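Local atomic coordinates of spore coat polysaccharide biosynthesis protein SpsE (Bacillus subtilis, PDB entry 1VLI), a protein that probably acts as an N-acylneuraminate-9-phosphate synthase-like enzyme in the biosynthesis of spore coat polysaccharide. Residues F30-A35 and A58-F63; F163-A168 and I190-A195; D225-P230 and I245-T250. One frame throughout, in Å; residues are numbered along the deposited sequence.

Contact 1. Residues F30-A35 and A58-F63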
loop_
_atom_site.group_PDB
_atom_site.type_symbol
_atom_site.label_atom_id
_atom_site.label_comp_id
_atom_site.label_asym_id
_atom_site.label_seq_id
_atom_site.Cartn_x
_atom_site.Cartn_y
_atom_site.Cartn_z
ATOM N N PHE A 30 -8.399 -6.499 12.162
ATOM C CA PHE A 30 -6.961 -6.242 12.336
ATOM C C PHE A 30 -6.710 -4.753 12.107
ATOM O O PHE A 30 -6.943 -4.225 10.983
ATOM C CB PHE A 30 -6.150 -7.101 11.359
ATOM C CG PHE A 30 -4.666 -7.070 11.606
ATOM C CD1 PHE A 30 -4.070 -7.914 12.536
ATOM C CD2 PHE A 30 -3.863 -6.201 10.880
ATOM C CE1 PHE A 30 -2.664 -7.859 12.770
ATOM C CE2 PHE A 30 -2.504 -6.148 11.067
ATOM C CZ PHE A 30 -1.889 -6.981 12.044
ATOM N N ILE A 31 -6.258 -4.080 13.174
ATOM C CA ILE A 31 -6.105 -2.612 13.169
ATOM C C ILE A 31 -4.679 -2.157 13.023
ATOM O O ILE A 31 -3.798 -2.495 13.852
ATOM C CB ILE A 31 -6.750 -1.945 14.419
ATOM C CG1 ILE A 31 -8.176 -2.411 14.605
ATOM C CG2 ILE A 31 -6.688 -0.416 14.311
ATOM C CD1 ILE A 31 -8.798 -2.049 15.917
ATOM N N ILE A 32 -4.455 -1.368 11.973
ATOM C CA ILE A 32 -3.120 -0.859 11.632
ATOM C C ILE A 32 -3.059 0.633 11.927
ATOM O O ILE A 32 -3.749 1.432 11.275
ATOM C CB ILE A 32 -2.851 -1.105 10.185
ATOM C CG1 ILE A 32 -3.056 -2.581 9.835
ATOM C CG2 ILE A 32 -1.462 -0.682 9.759
ATOM C CD1 ILE A 32 -3.164 -2.819 8.285
ATOM N N ALA A 33 -2.257 1.014 12.930
ATOM C CA ALA A 33 -2.004 2.432 13.144
ATOM C C ALA A 33 -0.851 2.874 12.254
ATOM O O ALA A 33 0.246 2.321 12.332
ATOM C CB ALA A 33 -1.723 2.705 14.578
ATOM N N GLU A 34 -1.102 3.868 11.408
ATOM C CA GLU A 34 -0.167 4.281 10.368
ATOM C C GLU A 34 0.568 5.562 10.822
ATOM O O GLU A 34 0.007 6.675 10.836
ATOM C CB GLU A 34 -0.926 4.360 9.009
ATOM C CG GLU A 34 -0.557 5.426 7.979
ATOM C CD GLU A 34 0.657 5.084 7.138
ATOM O OE1 GLU A 34 1.688 4.616 7.686
ATOM O OE2 GLU A 34 0.582 5.323 5.917
ATOM N N ALA A 35 1.819 5.357 11.270
ATOM C CA ALA A 35 2.685 6.409 11.820
ATOM C C ALA A 35 3.358 7.243 10.729
ATOM O O ALA A 35 3.651 8.424 10.947
ATOM C CB ALA A 35 3.731 5.806 12.773
ATOM N N ALA A 58 -4.270 -0.938 19.125
ATOM C CA ALA A 58 -4.034 -1.316 17.745
ATOM C C ALA A 58 -3.256 -2.635 17.651
ATOM O O ALA A 58 -2.574 -3.039 18.605
ATOM C CB ALA A 58 -3.313 -0.206 17.038
ATOM N N ASP A 59 -3.358 -3.301 16.509
ATOM C CA ASP A 59 -2.703 -4.587 16.294
ATOM C C ASP A 59 -1.323 -4.421 15.720
ATOM O O ASP A 59 -0.429 -5.246 15.943
ATOM C CB ASP A 59 -3.527 -5.422 15.316
ATOM C CG ASP A 59 -4.771 -5.948 15.952
ATOM O OD1 ASP A 59 -4.612 -6.709 16.942
ATOM O OD2 ASP A 59 -5.940 -5.633 15.574
ATOM N N ALA A 60 -1.166 -3.361 14.942
ATOM C CA ALA A 60 0.005 -3.175 14.106
ATOM C C ALA A 60 0.330 -1.706 14.136
ATOM O O ALA A 60 -0.565 -0.871 14.354
ATOM C CB ALA A 60 -0.295 -3.616 12.644
ATOM N N VAL A 61 1.599 -1.390 13.904
ATOM C CA VAL A 61 2.016 -0.009 13.758
ATOM C C VAL A 61 2.847 0.024 12.510
ATOM O O VAL A 61 3.705 -0.844 12.294
ATOM C CB VAL A 61 2.817 0.508 14.987
ATOM C CG1 VAL A 61 4.112 -0.284 15.144
ATOM C CG2 VAL A 61 3.097 2.032 14.868
ATOM N N LYS A 62 2.565 1.004 11.656
ATOM C CA LYS A 62 3.185 1.058 10.353
ATOM C C LYS A 62 4.040 2.320 10.152
ATOM O O LYS A 62 3.533 3.445 10.348
ATOM C CB LYS A 62 2.105 0.955 9.286
ATOM C CG LYS A 62 2.632 1.370 7.930
ATOM C CD LYS A 62 2.311 0.365 6.905
ATOM C CE LYS A 62 0.968 0.735 6.229
ATOM N NZ LYS A 62 1.072 2.001 5.462
ATOM N N PHE A 63 5.312 2.115 9.752
ATOM C CA PHE A 63 6.285 3.183 9.454
ATOM C C PHE A 63 6.742 3.155 7.996
ATOM O O PHE A 63 6.892 2.082 7.401
ATOM C CB PHE A 63 7.532 3.052 10.347
ATOM C CG PHE A 63 7.287 3.451 11.790
ATOM C CD1 PHE A 63 7.423 4.782 12.194
ATOM C CD2 PHE A 63 6.897 2.508 12.729
ATOM C CE1 PHE A 63 7.166 5.165 13.492
ATOM C CE2 PHE A 63 6.637 2.889 14.057
ATOM C CZ PHE A 63 6.767 4.222 14.432
#
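Phe30 holds CG anti to its backbone N (chi1 -171°), and Asp59 holds CG beside its own N (chi1 -73°). These torsions bring the Phe30 ring over Asp59. CB of Asp59 sits above one ring face, offset toward the rim, 3.9 Å from the ring centroid, in a CH-pi contact. The carboxylate and ring planes are only 10° apart. OD2 of Asp59 takes the backbone N-H of Ile31 on the anti lone pair, a nearly straight bond of 2.9 Å. The acid is buried, and its charge is met further by salt bridges to Lys21 and Arg277. Ile31 O accepts from two backbone donors, Asp59 N and Ala60 N. Beyond this point the strands pair in parallel register, with Ala33 N bonded to Ala60 O and Lys62 N to Ala33 O. This is the first beta-alpha-beta unit of the TIM barrel, in which helix 43-56 joins the two strands. Ile32, Ala60, Glu34 and Lys62 share one face of the sheet, the barrel interior, where the Glu34 side chain comes within about 4 Å of the bound zinc ion. There CG2 of Ile32 packs on CB of Lys62 at 4.0 Å. Lys62 NZ makes a long, weak salt bridge to Glu34 OE2 (3.4 Å). The stronger partner of Lys62 NZ is Glu246 on strand 244-248. Ala33 and Val61 face the opposite way, where Ala33 meets Leu269 of helix 266-285. Ala35 N bonds to Lys62 O at 2.7 Å. Ala35 CB lies over a face of the Phe63 ring, offset toward its rim, 3.6 Å from CE1 of Phe63.

Contact 2. Residues F163-A168 and I190-A195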
loop_
_atom_site.group_PDB
_atom_site.type_symbol
_atom_site.label_atom_id
_atom_site.label_comp_id
_atom_site.label_asym_id
_atom_site.label_seq_id
_atom_site.Cartn_x
_atom_site.Cartn_y
_atom_site.Cartn_z
ATOM N N PHE A 163 -2.639 -5.326 -0.238
ATOM C CA PHE A 163 -2.503 -4.322 -1.296
ATOM C C PHE A 163 -3.658 -3.334 -1.352
ATOM O O PHE A 163 -4.789 -3.669 -1.032
ATOM C CB PHE A 163 -2.091 -4.918 -2.642
ATOM C CG PHE A 163 -3.176 -5.673 -3.358
ATOM C CD1 PHE A 163 -4.117 -4.997 -4.178
ATOM C CD2 PHE A 163 -3.231 -7.062 -3.282
ATOM C CE1 PHE A 163 -5.059 -5.692 -4.885
ATOM C CE2 PHE A 163 -4.213 -7.774 -3.984
ATOM C CZ PHE A 163 -5.117 -7.090 -4.802
ATOM N N SER A 164 -3.339 -2.092 -1.687
ATOM C CA SER A 164 -4.301 -1.038 -1.651
ATOM C C SER A 164 -4.838 -0.777 -3.054
ATOM O O SER A 164 -4.229 -1.167 -4.046
ATOM C CB SER A 164 -3.647 0.187 -1.050
ATOM O OG SER A 164 -3.803 0.162 0.366
ATOM N N THR A 165 -5.977 -0.126 -3.150
ATOM C CA THR A 165 -6.634 -0.010 -4.450
ATOM C C THR A 165 -7.162 1.379 -4.809
ATOM O O THR A 165 -8.178 1.481 -5.525
ATOM C CB THR A 165 -7.802 -1.013 -4.523
ATOM O OG1 THR A 165 -8.773 -0.675 -3.529
ATOM C CG2 THR A 165 -7.352 -2.443 -4.148
ATOM N N ALA A 166 -6.510 2.447 -4.341
ATOM C CA ALA A 166 -6.992 3.794 -4.670
ATOM C C ALA A 166 -6.981 3.995 -6.167
ATOM O O ALA A 166 -5.972 3.709 -6.839
ATOM C CB ALA A 166 -6.169 4.866 -4.009
ATOM N N GLY A 167 -8.104 4.473 -6.696
ATOM C CA GLY A 167 -8.211 4.791 -8.130
ATOM C C GLY A 167 -8.235 3.615 -9.104
ATOM O O GLY A 167 -8.128 3.821 -10.315
ATOM N N ALA A 168 -8.397 2.395 -8.576
ATOM C CA ALA A 168 -8.301 1.169 -9.361
ATOM C C ALA A 168 -9.679 0.816 -9.862
ATOM O O ALA A 168 -10.674 1.215 -9.272
ATOM C CB ALA A 168 -7.750 0.027 -8.519
ATOM N N ILE A 190 -7.008 -7.148 0.536
ATOM C CA ILE A 190 -7.197 -6.094 -0.477
ATOM C C ILE A 190 -7.824 -4.915 0.252
ATOM O O ILE A 190 -8.881 -5.073 0.830
ATOM C CB ILE A 190 -8.163 -6.600 -1.583
ATOM C CG1 ILE A 190 -7.625 -7.896 -2.217
ATOM C CG2 ILE A 190 -8.404 -5.516 -2.650
ATOM C CD1 ILE A 190 -8.429 -8.418 -3.386
HETATM N N MSE A 191 -7.163 -3.752 0.263
HETATM C CA MSE A 191 -7.713 -2.588 0.958
HETATM C C MSE A 191 -8.449 -1.693 -0.040
HETATM O O MSE A 191 -7.913 -1.351 -1.070
HETATM C CB MSE A 191 -6.639 -1.771 1.640
HETATM C CG MSE A 191 -5.635 -2.586 2.536
HETATM SE SE MSE A 191 -6.514 -3.306 4.087
HETATM C CE MSE A 191 -6.515 -1.712 5.215
ATOM N N HIS A 192 -9.668 -1.310 0.279
ATOM C CA HIS A 192 -10.325 -0.206 -0.402
ATOM C C HIS A 192 -9.784 1.072 0.187
ATOM O O HIS A 192 -9.438 1.106 1.357
ATOM C CB HIS A 192 -11.843 -0.278 -0.198
ATOM C CG HIS A 192 -12.572 0.932 -0.688
ATOM N ND1 HIS A 192 -12.414 1.430 -1.967
ATOM C CD2 HIS A 192 -13.470 1.738 -0.077
ATOM C CE1 HIS A 192 -13.196 2.482 -2.122
ATOM N NE2 HIS A 192 -13.852 2.684 -0.996
ATOM N N CYS A 193 -9.763 2.137 -0.599
ATOM C CA CYS A 193 -8.991 3.287 -0.232
ATOM C C CYS A 193 -9.281 4.459 -1.155
ATOM O O CYS A 193 -9.507 4.258 -2.337
ATOM C CB CYS A 193 -7.527 2.880 -0.400
ATOM S SG CYS A 193 -6.410 4.163 0.069
ATOM N N VAL A 194 -9.232 5.679 -0.626
ATOM C CA VAL A 194 -9.294 6.911 -1.442
ATOM C C VAL A 194 -7.978 7.722 -1.352
ATOM O O VAL A 194 -7.531 8.065 -0.246
ATOM C CB VAL A 194 -10.433 7.812 -0.969
ATOM C CG1 VAL A 194 -10.640 8.960 -1.931
ATOM C CG2 VAL A 194 -11.711 7.010 -0.781
ATOM N N ALA A 195 -7.367 8.050 -2.494
ATOM C CA ALA A 195 -6.003 8.652 -2.503
ATOM C C ALA A 195 -5.901 10.113 -2.044
ATOM O O ALA A 195 -4.810 10.586 -1.707
ATOM C CB ALA A 195 -5.296 8.454 -3.862
#
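Phe163 and Ile190 lie side by side and point the same way. CZ of the Phe163 ring comes to 3.7 Å from CG1 of Ile190, an oblique approach. Phe163 O accepts the backbone N-H of Met191 at 2.7 Å in a nearly straight bond (176°), part of the parallel pairing of the two strands. Ser164 is on the other face, beside Met191, a selenomethionine here. Ser164 OG is 3.7 Å from CB of Met191 and is hydrogen-bonded to Lys139. Thr165 leaves the strand. Its OG1 stands between the backbone N and the carbonyl carbon (chi1 63°), and from there it donates to Met191 O at 2.7 Å. The same torsion turns CG2 of Thr165 against CG2 of Ile190, 3.6 Å away. Thr165 OG1 also has Lys301 NZ as a hydrogen-bond partner. Ala166 closes the contact with its methyl group: CB is 3.7 Å from CB of Ala195 and 4.1 Å from SG of Cys193. A type II turn from Thr165 to Ala168 then carries the chain toward helix 170-181. The two strands and that helix form a beta-alpha-beta unit of the TIM barrel. Phe163 packs on Ala176 and Ile180 of the helix, and Thr165 and Ile190 on Val173. On the inner face, Met191 and Cys193 touch Ser224 of strand 220-225, and Met191 reaches past it to Glu246 of strand 244-248.

Contact 3. Residues D225-P230 and I245-T250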
loop_
_atom_site.group_PDB
_atom_site.type_symbol
_atom_site.label_atom_id
_atom_site.label_comp_id
_atom_site.label_asym_id
_atom_site.label_seq_id
_atom_site.Cartn_x
_atom_site.Cartn_y
_atom_site.Cartn_z
ATOM N N ASP A 225 -8.441 4.226 5.789
ATOM C CA ASP A 225 -9.292 5.372 6.009
ATOM C C ASP A 225 -8.507 6.661 5.994
ATOM O O ASP A 225 -7.641 6.866 6.845
ATOM C CB ASP A 225 -10.028 5.203 7.336
ATOM C CG ASP A 225 -11.091 6.263 7.558
ATOM O OD1 ASP A 225 -11.438 7.004 6.611
ATOM O OD2 ASP A 225 -11.651 6.422 8.659
ATOM N N HIS A 226 -8.812 7.528 5.033
ATOM C CA HIS A 226 -8.164 8.831 4.927
ATOM C C HIS A 226 -9.031 10.008 5.371
ATOM O O HIS A 226 -8.635 11.164 5.228
ATOM C CB HIS A 226 -7.639 9.072 3.509
ATOM C CG HIS A 226 -6.443 8.247 3.165
ATOM N ND1 HIS A 226 -6.274 7.658 1.932
ATOM C CD2 HIS A 226 -5.361 7.896 3.900
ATOM C CE1 HIS A 226 -5.135 6.989 1.919
ATOM N NE2 HIS A 226 -4.565 7.115 3.103
ATOM N N SER A 227 -10.205 9.712 5.913
ATOM C CA SER A 227 -11.110 10.729 6.438
ATOM C C SER A 227 -10.715 11.152 7.845
ATOM O O SER A 227 -10.142 10.361 8.598
ATOM C CB SER A 227 -12.523 10.179 6.489
ATOM O OG SER A 227 -12.650 9.249 7.552
ATOM N N GLU A 228 -11.075 12.388 8.188
ATOM C CA GLU A 228 -10.703 13.050 9.439
ATOM C C GLU A 228 -11.322 12.452 10.703
ATOM O O GLU A 228 -10.627 12.210 11.695
ATOM C CB GLU A 228 -11.083 14.534 9.380
ATOM C CG GLU A 228 -10.271 15.379 8.410
ATOM C CD GLU A 228 -10.398 16.864 8.711
ATOM O OE1 GLU A 228 -9.922 17.283 9.788
ATOM O OE2 GLU A 228 -10.966 17.613 7.883
ATOM N N HIS A 229 -12.634 12.256 10.671
ATOM C CA HIS A 229 -13.381 11.789 11.821
ATOM C C HIS A 229 -12.839 10.478 12.398
ATOM O O HIS A 229 -12.522 9.563 11.644
ATOM C CB HIS A 229 -14.843 11.612 11.430
ATOM C CG HIS A 229 -15.757 11.534 12.608
ATOM N ND1 HIS A 229 -15.851 10.411 13.404
ATOM C CD2 HIS A 229 -16.584 12.455 13.157
ATOM C CE1 HIS A 229 -16.711 10.637 14.379
ATOM N NE2 HIS A 229 -17.172 11.868 14.250
ATOM N N PRO A 230 -12.744 10.376 13.719
ATOM C CA PRO A 230 -12.199 9.158 14.360
ATOM C C PRO A 230 -12.993 7.840 14.187
ATOM O O PRO A 230 -12.352 6.785 14.076
ATOM C CB PRO A 230 -12.088 9.553 15.856
ATOM C CG PRO A 230 -12.111 11.050 15.852
ATOM C CD PRO A 230 -13.073 11.408 14.727
ATOM N N ILE A 245 -8.524 -2.338 9.159
ATOM C CA ILE A 245 -8.700 -0.882 9.106
ATOM C C ILE A 245 -7.333 -0.281 9.264
ATOM O O ILE A 245 -6.593 -0.662 10.177
ATOM C CB ILE A 245 -9.615 -0.354 10.255
ATOM C CG1 ILE A 245 -11.016 -0.957 10.226
ATOM C CG2 ILE A 245 -9.707 1.186 10.267
ATOM C CD1 ILE A 245 -11.873 -0.639 8.874
ATOM N N GLU A 246 -7.007 0.666 8.397
ATOM C CA GLU A 246 -5.777 1.434 8.518
ATOM C C GLU A 246 -6.171 2.912 8.717
ATOM O O GLU A 246 -7.035 3.440 7.983
ATOM C CB GLU A 246 -4.957 1.249 7.251
ATOM C CG GLU A 246 -3.502 1.675 7.310
ATOM C CD GLU A 246 -2.809 1.542 5.955
ATOM O OE1 GLU A 246 -3.398 0.947 5.009
ATOM O OE2 GLU A 246 -1.669 2.044 5.823
ATOM N N LYS A 247 -5.583 3.557 9.737
ATOM C CA LYS A 247 -5.778 4.994 9.980
ATOM C C LYS A 247 -4.457 5.638 10.379
ATOM O O LYS A 247 -3.683 5.025 11.141
ATOM C CB LYS A 247 -6.802 5.202 11.103
ATOM C CG LYS A 247 -7.383 6.617 11.241
ATOM C CD LYS A 247 -8.647 6.816 10.442
ATOM C CE LYS A 247 -9.467 7.981 10.992
ATOM N NZ LYS A 247 -10.625 8.289 10.094
ATOM N N HIS A 248 -4.199 6.850 9.867
ATOM C CA HIS A 248 -3.024 7.634 10.282
ATOM C C HIS A 248 -3.216 8.142 11.709
ATOM O O HIS A 248 -4.344 8.503 12.109
ATOM C CB HIS A 248 -2.783 8.840 9.388
ATOM C CG HIS A 248 -2.439 8.489 7.976
ATOM N ND1 HIS A 248 -1.227 8.811 7.409
ATOM C CD2 HIS A 248 -3.151 7.854 7.010
ATOM C CE1 HIS A 248 -1.203 8.387 6.156
ATOM N NE2 HIS A 248 -2.358 7.804 5.887
ATOM N N PHE A 249 -2.117 8.145 12.469
ATOM C CA PHE A 249 -2.103 8.778 13.767
ATOM C C PHE A 249 -0.810 9.556 13.989
ATOM O O PHE A 249 0.199 9.324 13.325
ATOM C CB PHE A 249 -2.326 7.757 14.884
ATOM C CG PHE A 249 -1.090 6.996 15.290
ATOM C CD1 PHE A 249 -0.557 6.024 14.457
ATOM C CD2 PHE A 249 -0.488 7.233 16.527
ATOM C CE1 PHE A 249 0.559 5.303 14.822
ATOM C CE2 PHE A 249 0.645 6.514 16.926
ATOM C CZ PHE A 249 1.179 5.551 16.077
ATOM N N THR A 250 -0.867 10.501 14.912
ATOM C CA THR A 250 0.289 11.297 15.266
ATOM C C THR A 250 0.320 11.390 16.775
ATOM O O THR A 250 -0.569 10.874 17.438
ATOM C CB THR A 250 0.224 12.692 14.618
ATOM O OG1 THR A 250 1.333 13.479 15.074
ATOM C CG2 THR A 250 -1.015 13.475 15.118
HETATM O O HOH W 1 -6.206 8.575 8.201
#
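Asp225 N donates to Glu246 O at 2.7 Å, nearly straight (173°), joining segment 225-230, which leads from strand 220-225 toward helix 232-239, to strand 244-248. A water then spans the gap, giving a hydrogen bond to Asp225 O and accepting one from His248 N. Strands 220-225 and 244-248 are neighbours in the TIM barrel, and the contact lies at their C-terminal ends, by the zinc site. OD1 of Asp225 accepts from Ser227 N, an Asx turn, and also from Ser227 OG. The Asp225 and Lys247 side chains run side by side. Lys247 bends at chi2 (91°) and is otherwise extended, which carries NZ into the curve of the loop. Three oxygens grip it there. Lys247 NZ meets Asp225 OD2 from above the carboxylate plane, a salt bridge of 2.6 Å. Lys247 NZ also donates to Ser227 O (2.6 Å) and His229 O (2.8 Å). The ammonium group thus ties the turn to the strand. His226 and His248 both belong to the zinc site, and His226 ND1 is hydrogen-bonded to Val194 O. The two rings meet rim to rim, with planes at 51°, and His248 NE2 lies near the plane of the His226 ring at its edge, 3.6 Å from CD2 of His226.

Overall arrangement
From the N terminus, contact 1 closes first, when strand 60-63 returns beside strand 30-36 after helix 43-56. After strands 116-118 and 138-140, contact 2 closes another loop, through helix 170-181. Contact 3 closes a third, through helix 232-239. The three follow in series; none nests in or crosses another. All three reach the same parallel barrel sheet. Strand 244-248 is next to strand 30-36, so contact 3 touches contact 1 and brings the last strand back to the first: Glu34 N probably bonds to Lys247 O. Contact 2 meets contact 3 near the zinc, where Cys193 SG packs on His226 CE1. Contacts 1 and 2 do not touch; their centres are about 17 Å apart.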